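Long-range contact in salt-tolerant glutaminase (Micrococcus luteus, PDB 3AGD), which probably hydrolyses L-glutamine to L-glutamate and ammonium, and belongs to the glutaminase family: residues R322-R336 / I404-D418. Residues are numbered along the deposited sequence; the frame is centred on the assembly and turned at random.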
loop_
_atom_site.group_PDB
_atom_site.type_symbol
_atom_site.label_atom_id
_atom_site.label_comp_id
_atom_site.label_asym_id
_atom_site.label_seq_id
_atom_site.Cartn_x
_atom_site.Cartn_y
_atom_site.Cartn_z
ATOM N N ARG A 322 6.492 4.901 34.807
ATOM C CA ARG A 322 6.511 6.057 35.688
ATOM C C ARG A 322 7.229 5.857 37.007
ATOM O O ARG A 322 7.118 4.803 37.626
ATOM C CB ARG A 322 5.079 6.505 35.981
ATOM C CG ARG A 322 5.013 7.726 36.880
ATOM C CD ARG A 322 3.624 8.334 36.916
ATOM N NE ARG A 322 3.593 9.527 37.754
ATOM C CZ ARG A 322 2.540 10.326 37.888
ATOM N NH1 ARG A 322 2.616 11.389 38.681
ATOM N NH2 ARG A 322 1.417 10.071 37.226
ATOM N N GLU A 323 7.986 6.861 37.433
ATOM C CA GLU A 323 8.647 6.781 38.731
ATOM C C GLU A 323 8.380 8.075 39.459
ATOM O O GLU A 323 9.109 9.059 39.315
ATOM C CB GLU A 323 10.150 6.553 38.614
ATOM C CG GLU A 323 10.498 5.251 37.951
ATOM C CD GLU A 323 11.971 4.921 38.040
ATOM O OE1 GLU A 323 12.796 5.855 38.149
ATOM O OE2 GLU A 323 12.304 3.719 37.989
ATOM N N GLY A 324 7.300 8.053 40.232
ATOM C CA GLY A 324 6.899 9.210 40.995
ATOM C C GLY A 324 6.537 10.386 40.116
ATOM O O GLY A 324 5.497 10.402 39.464
ATOM N N ASP A 325 7.417 11.374 40.087
ATOM C CA ASP A 325 7.192 12.582 39.310
ATOM C C ASP A 325 7.692 12.509 37.873
ATOM O O ASP A 325 7.486 13.447 37.097
ATOM C CB ASP A 325 7.870 13.754 39.996
ATOM C CG ASP A 325 9.336 13.488 40.253
ATOM O OD1 ASP A 325 9.648 12.762 41.223
ATOM O OD2 ASP A 325 10.175 13.986 39.471
ATOM N N ARG A 326 8.372 11.431 37.502
ATOM C CA ARG A 326 8.838 11.370 36.128
ATOM C C ARG A 326 8.389 10.155 35.345
ATOM O O ARG A 326 8.221 9.060 35.882
ATOM C CB ARG A 326 10.361 11.515 36.047
ATOM C CG ARG A 326 11.189 10.325 36.476
ATOM C CD ARG A 326 12.632 10.568 36.033
ATOM N NE ARG A 326 13.058 11.928 36.365
ATOM C CZ ARG A 326 14.117 12.538 35.843
ATOM N NH1 ARG A 326 14.417 13.780 36.215
ATOM N NH2 ARG A 326 14.873 11.916 34.944
ATOM N N VAL A 327 8.195 10.384 34.055
ATOM C CA VAL A 327 7.749 9.366 33.130
ATOM C C VAL A 327 8.843 9.071 32.102
ATOM O O VAL A 327 9.518 9.983 31.622
ATOM C CB VAL A 327 6.468 9.851 32.418
ATOM C CG1 VAL A 327 6.109 8.926 31.272
ATOM C CG2 VAL A 327 5.324 9.929 33.428
ATOM N N PHE A 328 9.034 7.795 31.788
ATOM C CA PHE A 328 10.030 7.399 30.799
ATOM C C PHE A 328 9.258 6.891 29.599
ATOM O O PHE A 328 8.548 5.888 29.678
ATOM C CB PHE A 328 10.942 6.298 31.344
ATOM C CG PHE A 328 11.577 6.644 32.653
ATOM C CD1 PHE A 328 10.802 6.749 33.804
ATOM C CD2 PHE A 328 12.932 6.935 32.729
ATOM C CE1 PHE A 328 11.365 7.139 35.012
ATOM C CE2 PHE A 328 13.510 7.328 33.935
ATOM C CZ PHE A 328 12.723 7.434 35.079
ATOM N N LEU A 329 9.384 7.607 28.492
ATOM C CA LEU A 329 8.688 7.251 27.270
ATOM C C LEU A 329 9.727 6.853 26.222
ATOM O O LEU A 329 10.440 7.705 25.693
ATOM C CB LEU A 329 7.883 8.460 26.792
ATOM C CG LEU A 329 6.713 8.296 25.820
ATOM C CD1 LEU A 329 6.310 9.682 25.342
ATOM C CD2 LEU A 329 7.092 7.435 24.637
ATOM N N HIS A 330 9.818 5.559 25.930
ATOM C CA HIS A 330 10.776 5.071 24.943
ATOM C C HIS A 330 10.113 4.729 23.605
ATOM O O HIS A 330 9.150 3.957 23.554
ATOM C CB HIS A 330 11.512 3.849 25.493
ATOM C CG HIS A 330 12.546 4.181 26.524
ATOM N ND1 HIS A 330 12.276 4.961 27.626
ATOM C CD2 HIS A 330 13.855 3.842 26.615
ATOM C CE1 HIS A 330 13.372 5.090 28.353
ATOM N NE2 HIS A 330 14.344 4.421 27.761
ATOM N N LEU A 331 10.641 5.312 22.529
ATOM C CA LEU A 331 10.127 5.100 21.183
ATOM C C LEU A 331 11.006 4.107 20.419
ATOM O O LEU A 331 12.115 3.793 20.851
ATOM C CB LEU A 331 10.071 6.439 20.436
ATOM C CG LEU A 331 9.336 7.575 21.159
ATOM C CD1 LEU A 331 9.259 8.802 20.264
ATOM C CD2 LEU A 331 7.935 7.111 21.535
ATOM N N GLN A 332 10.515 3.617 19.282
ATOM C CA GLN A 332 11.274 2.649 18.486
ATOM C C GLN A 332 10.694 2.530 17.076
ATOM O O GLN A 332 9.606 3.040 16.804
ATOM C CB GLN A 332 11.225 1.274 19.163
ATOM C CG GLN A 332 9.844 0.633 19.100
ATOM C CD GLN A 332 9.709 -0.614 19.950
ATOM O OE1 GLN A 332 10.695 -1.284 20.255
ATOM N NE2 GLN A 332 8.476 -0.943 20.326
ATOM N N GLY A 333 11.435 1.858 16.191
ATOM C CA GLY A 333 10.996 1.633 14.820
ATOM C C GLY A 333 11.222 2.740 13.809
ATOM O O GLY A 333 11.884 3.741 14.089
ATOM N N VAL A 334 10.677 2.540 12.611
ATOM C CA VAL A 334 10.773 3.521 11.533
ATOM C C VAL A 334 9.576 4.444 11.714
ATOM O O VAL A 334 8.443 4.073 11.406
ATOM C CB VAL A 334 10.693 2.838 10.151
ATOM C CG1 VAL A 334 10.499 3.876 9.056
ATOM C CG2 VAL A 334 11.961 2.036 9.905
ATOM N N ILE A 335 9.831 5.650 12.206
ATOM C CA ILE A 335 8.755 6.584 12.478
ATOM C C ILE A 335 8.426 7.608 11.402
ATOM O O ILE A 335 9.266 8.412 10.997
ATOM C CB ILE A 335 9.020 7.323 13.807
ATOM C CG1 ILE A 335 9.124 6.300 14.942
ATOM C CG2 ILE A 335 7.894 8.316 14.096
ATOM C CD1 ILE A 335 9.429 6.911 16.298
ATOM N N ARG A 336 7.177 7.559 10.954
ATOM C CA ARG A 336 6.650 8.478 9.957
ATOM C C ARG A 336 5.325 8.961 10.541
ATOM O O ARG A 336 5.163 8.962 11.762
ATOM C CB ARG A 336 6.451 7.752 8.626
ATOM C CG ARG A 336 7.771 7.253 8.029
ATOM C CD ARG A 336 7.565 6.266 6.890
ATOM N NE ARG A 336 7.646 6.868 5.560
ATOM C CZ ARG A 336 6.819 7.798 5.100
ATOM N NH1 ARG A 336 5.841 8.247 5.867
ATOM N NH2 ARG A 336 6.957 8.267 3.867
ATOM N N ILE A 404 3.017 15.030 36.959
ATOM C CA ILE A 404 4.165 14.564 36.201
ATOM C C ILE A 404 5.052 15.798 36.032
ATOM O O ILE A 404 4.585 16.838 35.567
ATOM C CB ILE A 404 3.732 14.014 34.818
ATOM C CG1 ILE A 404 2.886 12.750 35.016
ATOM C CG2 ILE A 404 4.962 13.707 33.956
ATOM C CD1 ILE A 404 2.319 12.157 33.738
ATOM N N ARG A 405 6.316 15.695 36.435
ATOM C CA ARG A 405 7.237 16.827 36.325
ATOM C C ARG A 405 8.286 16.651 35.231
ATOM O O ARG A 405 8.742 17.627 34.630
ATOM C CB ARG A 405 7.922 17.085 37.677
ATOM C CG ARG A 405 6.957 17.589 38.744
ATOM C CD ARG A 405 7.629 17.934 40.074
ATOM N NE ARG A 405 6.726 18.766 40.863
ATOM C CZ ARG A 405 6.020 18.346 41.907
ATOM N NH1 ARG A 405 6.112 17.092 42.327
ATOM N NH2 ARG A 405 5.178 19.180 42.505
ATOM N N THR A 406 8.667 15.410 34.967
ATOM C CA THR A 406 9.660 15.153 33.940
ATOM C C THR A 406 9.305 13.966 33.056
ATOM O O THR A 406 8.829 12.934 33.528
ATOM C CB THR A 406 11.055 14.903 34.560
ATOM O OG1 THR A 406 11.483 16.076 35.263
ATOM C CG2 THR A 406 12.073 14.585 33.477
ATOM N N VAL A 407 9.530 14.139 31.761
ATOM C CA VAL A 407 9.286 13.088 30.792
ATOM C C VAL A 407 10.596 12.868 30.058
ATOM O O VAL A 407 11.130 13.786 29.434
ATOM C CB VAL A 407 8.183 13.480 29.767
ATOM C CG1 VAL A 407 8.160 12.478 28.610
ATOM C CG2 VAL A 407 6.817 13.495 30.446
ATOM N N VAL A 408 11.134 11.661 30.171
ATOM C CA VAL A 408 12.369 11.317 29.483
ATOM C C VAL A 408 11.941 10.720 28.143
ATOM O O VAL A 408 11.276 9.685 28.108
ATOM C CB VAL A 408 13.180 10.264 30.274
ATOM C CG1 VAL A 408 14.448 9.903 29.521
ATOM C CG2 VAL A 408 13.523 10.803 31.653
ATOM N N LEU A 409 12.294 11.388 27.048
ATOM C CA LEU A 409 11.944 10.910 25.714
ATOM C C LEU A 409 13.166 10.222 25.102
ATOM O O LEU A 409 14.058 10.887 24.578
ATOM C CB LEU A 409 11.519 12.085 24.826
ATOM C CG LEU A 409 10.355 11.866 23.850
ATOM C CD1 LEU A 409 10.352 12.985 22.813
ATOM C CD2 LEU A 409 10.483 10.517 23.160
ATOM N N ASN A 410 13.200 8.894 25.161
ATOM C CA ASN A 410 14.329 8.132 24.631
ATOM C C ASN A 410 14.108 7.609 23.206
ATOM O O ASN A 410 13.173 6.845 22.946
ATOM C CB ASN A 410 14.643 6.964 25.567
ATOM C CG ASN A 410 15.881 6.204 25.147
ATOM O OD1 ASN A 410 15.906 5.567 24.092
ATOM N ND2 ASN A 410 16.924 6.274 25.969
ATOM N N LEU A 411 14.994 8.010 22.296
ATOM C CA LEU A 411 14.909 7.624 20.889
ATOM C C LEU A 411 15.985 6.618 20.452
ATOM O O LEU A 411 16.152 6.363 19.256
ATOM C CB LEU A 411 15.017 8.879 20.012
ATOM C CG LEU A 411 14.212 10.110 20.439
ATOM C CD1 LEU A 411 14.521 11.259 19.503
ATOM C CD2 LEU A 411 12.732 9.799 20.434
ATOM N N ALA A 412 16.708 6.045 21.409
ATOM C CA ALA A 412 17.769 5.091 21.088
ATOM C C ALA A 412 17.304 3.928 20.216
ATOM O O ALA A 412 18.038 3.483 19.330
ATOM C CB ALA A 412 18.402 4.554 22.373
ATOM N N ARG A 413 16.092 3.436 20.460
ATOM C CA ARG A 413 15.557 2.313 19.691
ATOM C C ARG A 413 14.908 2.742 18.378
ATOM O O ARG A 413 14.483 1.900 17.587
ATOM C CB ARG A 413 14.537 1.536 20.527
ATOM C CG ARG A 413 15.119 0.803 21.728
ATOM C CD ARG A 413 15.819 -0.471 21.318
ATOM N NE ARG A 413 16.350 -1.196 22.470
ATOM C CZ ARG A 413 16.874 -2.417 22.405
ATOM N NH1 ARG A 413 16.934 -3.050 21.243
ATOM N NH2 ARG A 413 17.343 -3.004 23.500
ATOM N N VAL A 414 14.813 4.045 18.145
ATOM C CA VAL A 414 14.223 4.524 16.905
ATOM C C VAL A 414 15.255 4.351 15.792
ATOM O O VAL A 414 16.390 4.816 15.912
ATOM C CB VAL A 414 13.817 6.011 17.010
ATOM C CG1 VAL A 414 13.339 6.518 15.655
ATOM C CG2 VAL A 414 12.711 6.171 18.041
ATOM N N ASP A 415 14.864 3.667 14.721
ATOM C CA ASP A 415 15.763 3.433 13.599
ATOM C C ASP A 415 15.938 4.696 12.767
ATOM O O ASP A 415 17.049 5.028 12.354
ATOM C CB ASP A 415 15.235 2.288 12.735
ATOM C CG ASP A 415 15.267 0.959 13.462
ATOM O OD1 ASP A 415 16.323 0.637 14.048
ATOM O OD2 ASP A 415 14.248 0.237 13.448
ATOM N N ARG A 416 14.837 5.392 12.517
ATOM C CA ARG A 416 14.865 6.637 11.765
ATOM C C ARG A 416 13.497 7.298 11.793
ATOM O O ARG A 416 12.499 6.676 12.155
ATOM C CB ARG A 416 15.329 6.400 10.321
ATOM C CG ARG A 416 14.536 5.381 9.529
ATOM C CD ARG A 416 15.354 4.932 8.327
ATOM N NE ARG A 416 14.620 4.028 7.450
ATOM C CZ ARG A 416 13.596 4.395 6.688
ATOM N NH1 ARG A 416 13.183 5.653 6.695
ATOM N NH2 ARG A 416 12.988 3.504 5.916
ATOM N N ILE A 417 13.459 8.569 11.418
ATOM C CA ILE A 417 12.218 9.321 11.431
ATOM C C ILE A 417 12.210 10.273 10.243
ATOM O O ILE A 417 13.243 10.850 9.908
ATOM C CB ILE A 417 12.106 10.121 12.746
ATOM C CG1 ILE A 417 10.792 10.901 12.789
ATOM C CG2 ILE A 417 13.292 11.067 12.875
ATOM C CD1 ILE A 417 10.526 11.552 14.130
ATOM N N ASP A 418 11.056 10.430 9.600
ATOM C CA ASP A 418 10.982 11.331 8.459
ATOM C C ASP A 418 10.669 12.726 8.981
ATOM O O ASP A 418 10.429 12.905 10.175
ATOM C CB ASP A 418 9.937 10.840 7.441
ATOM C CG ASP A 418 8.507 11.096 7.877
ATOM O OD1 ASP A 418 8.243 11.176 9.095
ATOM O OD2 ASP A 418 7.636 11.199 6.982
HETATM O O HOH W 1 11.735 15.187 37.904
HETATM O O HOH W 2 14.258 3.756 22.675
#
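His-330 and Asn-410 meet face to face where strand 326-332 runs parallel to strand 406-411 in the mixed sheet of the STAS domain. CB of Asn-410 sits over the middle of the imidazole in a CH-pi contact, 3.4 Å from the ring centroid of His-330, and the amide plane lies only 5° from the ring plane. Phe-319 of the antiparallel neighbour strand stacks on His-330, while Glu-442, on strand 438-442, accepts from ND2 of Asn-410. On the same face, the bent side chain of Arg-326 (chi3 46°) lays its guanidinium over Thr-406, with CG2 of Thr-406 3.7 Å from CZ of Arg-326.

The other face is aliphatic. Here CD1 of Leu-331 lies 3.6 Å from both CD2 of Leu-409 and CD2 of Leu-411, and CB of Leu-331 meets CG2 of Val-414. Helices 337-349 and 419-434 cover this layer, the former resting on Leu-329 and Leu-331, the latter on Leu-409 and Ile-417, a sheet backed by helices as in other STAS domains.

Backbone bonds fix the register, among them Val-408 N to Val-327 O at 2.7 Å. At one end, the carbonyl oxygen of Asp-325 accepts from the backbone N of both Arg-405 and Thr-406. Toward the other, both chains turn a corner, and a beta bulge shifts the register by one residue between Gly-333 and Val-334. Beyond it the pairing resumes with Ile-335 N donating to Arg-416 O at 2.9 Å.

An Asx turn shapes the corner after Asn-410: OD1 of Asn-410 accepts from Ala-412 N at 2.8 Å, the donor standing 43° out of the amide carbonyl plane. A water bridges the corner, accepting from Arg-413 N at 2.9 Å and lying within hydrogen-bonding distance of Leu-331 O and Asn-410 OD1.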